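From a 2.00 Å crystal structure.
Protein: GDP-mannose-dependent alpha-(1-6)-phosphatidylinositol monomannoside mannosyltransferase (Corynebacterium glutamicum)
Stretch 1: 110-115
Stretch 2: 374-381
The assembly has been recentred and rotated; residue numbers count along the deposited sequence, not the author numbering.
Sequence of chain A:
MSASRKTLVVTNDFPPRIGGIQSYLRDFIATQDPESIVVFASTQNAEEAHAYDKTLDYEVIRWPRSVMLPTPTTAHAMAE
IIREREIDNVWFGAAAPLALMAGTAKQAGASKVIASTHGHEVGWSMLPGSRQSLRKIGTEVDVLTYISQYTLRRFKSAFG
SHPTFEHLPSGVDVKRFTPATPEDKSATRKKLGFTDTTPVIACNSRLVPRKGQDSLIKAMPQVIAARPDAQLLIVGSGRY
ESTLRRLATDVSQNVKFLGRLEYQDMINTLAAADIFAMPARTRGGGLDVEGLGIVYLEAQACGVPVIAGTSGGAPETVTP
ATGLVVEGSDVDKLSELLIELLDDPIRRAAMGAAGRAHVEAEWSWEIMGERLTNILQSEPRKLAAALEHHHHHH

Stretch 1, residues 110-115: ASKVIA
Stretch 2 374-381: NILQSEPR

The contact between residues 110-115 and 374-381 is a worked example of a lysine side chain reaching the C-terminal end of a helix, its ammonium group hydrogen-bonded to two main-chain carbonyl oxygens while apolar side chains pack nearby. The two segments belong to one chain but lie far apart in sequence, and together they bury a modest 301 Å².

The first segment enters as loop at Ala110 and Ser111 (phi/psi -67/137 and -96/-11) and becomes a β-strand at Lys112, which continues beyond Ala115. Strand angles run -149/131, -115/126, -118/140 and -134/134 from Lys112 to Ala115. The usual alternation of an extended chain follows: Lys112 and Ile114 direct their CA-to-CB bonds toward the second segment, whereas Val113 and Ala115 remain out of its reach.

The second segment carries the last turn of a helix that begins earlier in the chain. Asn374, Ile375 and Leu376 have phi/psi of -60/-38, -69/-49 and -76/-24, and Gln377 relaxes to -105/-11. Ser378 is the first residue to leave helical angles, at -74/146, and Glu379 (-65/138) and Pro380 (-59/143) keep the chain extended. A weak backbone bond from Ser378 N to Asn374 O, 3.2 Å, marks this final turn; Ser378 OG, with chi1 at 62° (p), also donates to Asn374 O at 2.9 Å. The backbones come nearest at Lys112 and Pro380, whose CA atoms lie 6.1 Å apart. From there the contacts run in opposite senses: Lys112 reaches Ser378 and Pro380, as well as Ile375 through its long side chain, and Ile114, later in the strand, meets Ile375 and Leu376, earlier in the second segment.

Carbonyl groups near a helix C-terminus lack the amide donors of a following turn, and a lysine can supply the missing hydrogens. Lys112 does so with chi1 to chi4 of -170° (t), -174° (t), -65° (m) and -171° (t), the single bend at chi3 bringing the amine to the helix end. There Lys112 NZ donates hydrogen bonds to Ile375 O and to Ser378 O, each at 2.7 Å. Since one acceptor lies within the helix and the other just past it, the amine ties the last turn to the departing chain. Lys112 NZ also lies 3.0 Å from Ser378 OG.

The aliphatic part of the same lysine passes Pro380, with Lys112 CE 4.0 Å from Pro380 CA. Proline, its ring puckered C-gamma endo, points its CA-to-CB bond toward the strand segment and also covers the preceding loop, where Ser111 O and Pro380 CB are 3.5 Å apart.

Farther along the strand the chemistry becomes purely apolar. Ile114, with chi1 -51° (m) and chi2 97° between wells, places its CG1 4.1 Å from Ile375 CG2 and its CD1 3.9 Å from Leu376 CD2. Ile375 (chi1 -62°, chi2 167°; mt) has its CA-to-CB bond sideways to the strand; that of Leu376 points away, yet its mt rotamer (-60°, 177°) brings the side-chain end within van der Waals range.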

# COMPACT_ATOMS: atom_id res chain seq x y z
N ALA A 110 -16.04 -18.23 -18.28
CA ALA A 110 -15.59 -18.03 -16.90
C ALA A 110 -16.79 -17.98 -15.95
O ALA A 110 -17.81 -17.36 -16.25
CB ALA A 110 -14.76 -16.76 -16.78
N SER A 111 -16.65 -18.65 -14.80
CA SER A 111 -17.75 -18.78 -13.84
C SER A 111 -17.70 -17.73 -12.72
O SER A 111 -18.65 -17.58 -11.95
CB SER A 111 -17.77 -20.19 -13.24
OG SER A 111 -16.51 -20.53 -12.69
N LYS A 112 -16.58 -17.00 -12.65
CA LYS A 112 -16.42 -15.92 -11.68
C LYS A 112 -15.52 -14.81 -12.24
O LYS A 112 -14.44 -15.09 -12.76
CB LYS A 112 -15.84 -16.44 -10.37
CG LYS A 112 -15.86 -15.42 -9.23
CD LYS A 112 -15.15 -15.93 -7.98
CE LYS A 112 -15.86 -17.14 -7.38
NZ LYS A 112 -15.30 -17.49 -6.05
N VAL A 113 -15.99 -13.57 -12.13
CA VAL A 113 -15.20 -12.41 -12.50
C VAL A 113 -14.89 -11.57 -11.26
O VAL A 113 -15.80 -11.19 -10.51
CB VAL A 113 -15.89 -11.54 -13.58
CG1 VAL A 113 -15.07 -10.28 -13.88
CG2 VAL A 113 -16.10 -12.34 -14.86
N ILE A 114 -13.61 -11.30 -11.05
CA ILE A 114 -13.14 -10.48 -9.94
C ILE A 114 -12.45 -9.25 -10.51
O ILE A 114 -11.74 -9.34 -11.51
CB ILE A 114 -12.15 -11.25 -9.01
CG1 ILE A 114 -12.72 -12.61 -8.59
CG2 ILE A 114 -11.79 -10.43 -7.78
CD1 ILE A 114 -12.22 -13.78 -9.42
N ALA A 115 -12.67 -8.09 -9.88
CA ALA A 115 -11.93 -6.88 -10.21
C ALA A 115 -11.46 -6.18 -8.93
O ALA A 115 -12.24 -6.03 -7.97
CB ALA A 115 -12.77 -5.94 -11.07
N ASN A 374 -9.43 -17.75 -0.57
CA ASN A 374 -10.87 -17.88 -0.31
C ASN A 374 -11.74 -17.29 -1.41
O ASN A 374 -12.78 -17.86 -1.75
CB ASN A 374 -11.23 -17.25 1.04
CG ASN A 374 -10.65 -18.02 2.22
OD1 ASN A 374 -10.19 -19.16 2.08
ND2 ASN A 374 -10.66 -17.40 3.39
N ILE A 375 -11.30 -16.17 -1.98
CA ILE A 375 -12.01 -15.53 -3.09
C ILE A 375 -11.91 -16.39 -4.36
O ILE A 375 -12.92 -16.67 -5.01
CB ILE A 375 -11.48 -14.09 -3.36
CG1 ILE A 375 -11.72 -13.20 -2.13
CG2 ILE A 375 -12.15 -13.49 -4.60
CD1 ILE A 375 -10.97 -11.87 -2.17
N LEU A 376 -10.69 -16.83 -4.69
CA LEU A 376 -10.44 -17.57 -5.93
C LEU A 376 -10.89 -19.03 -5.89
O LEU A 376 -11.16 -19.62 -6.94
CB LEU A 376 -8.96 -17.48 -6.32
CG LEU A 376 -8.37 -16.09 -6.59
CD1 LEU A 376 -6.89 -16.20 -6.90
CD2 LEU A 376 -9.11 -15.38 -7.72
N GLN A 377 -10.98 -19.61 -4.70
CA GLN A 377 -11.29 -21.04 -4.57
C GLN A 377 -12.71 -21.37 -4.13
O GLN A 377 -13.12 -22.53 -4.20
CB GLN A 377 -10.26 -21.75 -3.67
CG GLN A 377 -8.84 -21.79 -4.24
CD GLN A 377 -8.78 -22.36 -5.65
OE1 GLN A 377 -9.49 -23.31 -5.99
NE2 GLN A 377 -7.92 -21.78 -6.48
N SER A 378 -13.46 -20.36 -3.68
CA SER A 378 -14.85 -20.57 -3.30
C SER A 378 -15.74 -20.75 -4.53
O SER A 378 -15.48 -20.15 -5.58
CB SER A 378 -15.37 -19.42 -2.43
OG SER A 378 -15.35 -18.19 -3.13
N GLU A 379 -16.76 -21.59 -4.41
CA GLU A 379 -17.74 -21.79 -5.47
C GLU A 379 -18.52 -20.49 -5.69
O GLU A 379 -18.88 -19.82 -4.72
CB GLU A 379 -18.70 -22.93 -5.13
N PRO A 380 -18.76 -20.12 -6.97
CA PRO A 380 -19.51 -18.89 -7.28
C PRO A 380 -20.91 -18.91 -6.67
O PRO A 380 -21.54 -19.97 -6.61
CB PRO A 380 -19.58 -18.89 -8.81
CG PRO A 380 -19.27 -20.29 -9.23
CD PRO A 380 -18.33 -20.82 -8.20
N ARG A 381 -21.36 -17.75 -6.21
CA ARG A 381 -22.65 -17.62 -5.53
C ARG A 381 -23.83 -17.85 -6.47
O ARG A 381 -24.78 -18.55 -6.12
CB ARG A 381 -22.77 -16.24 -4.86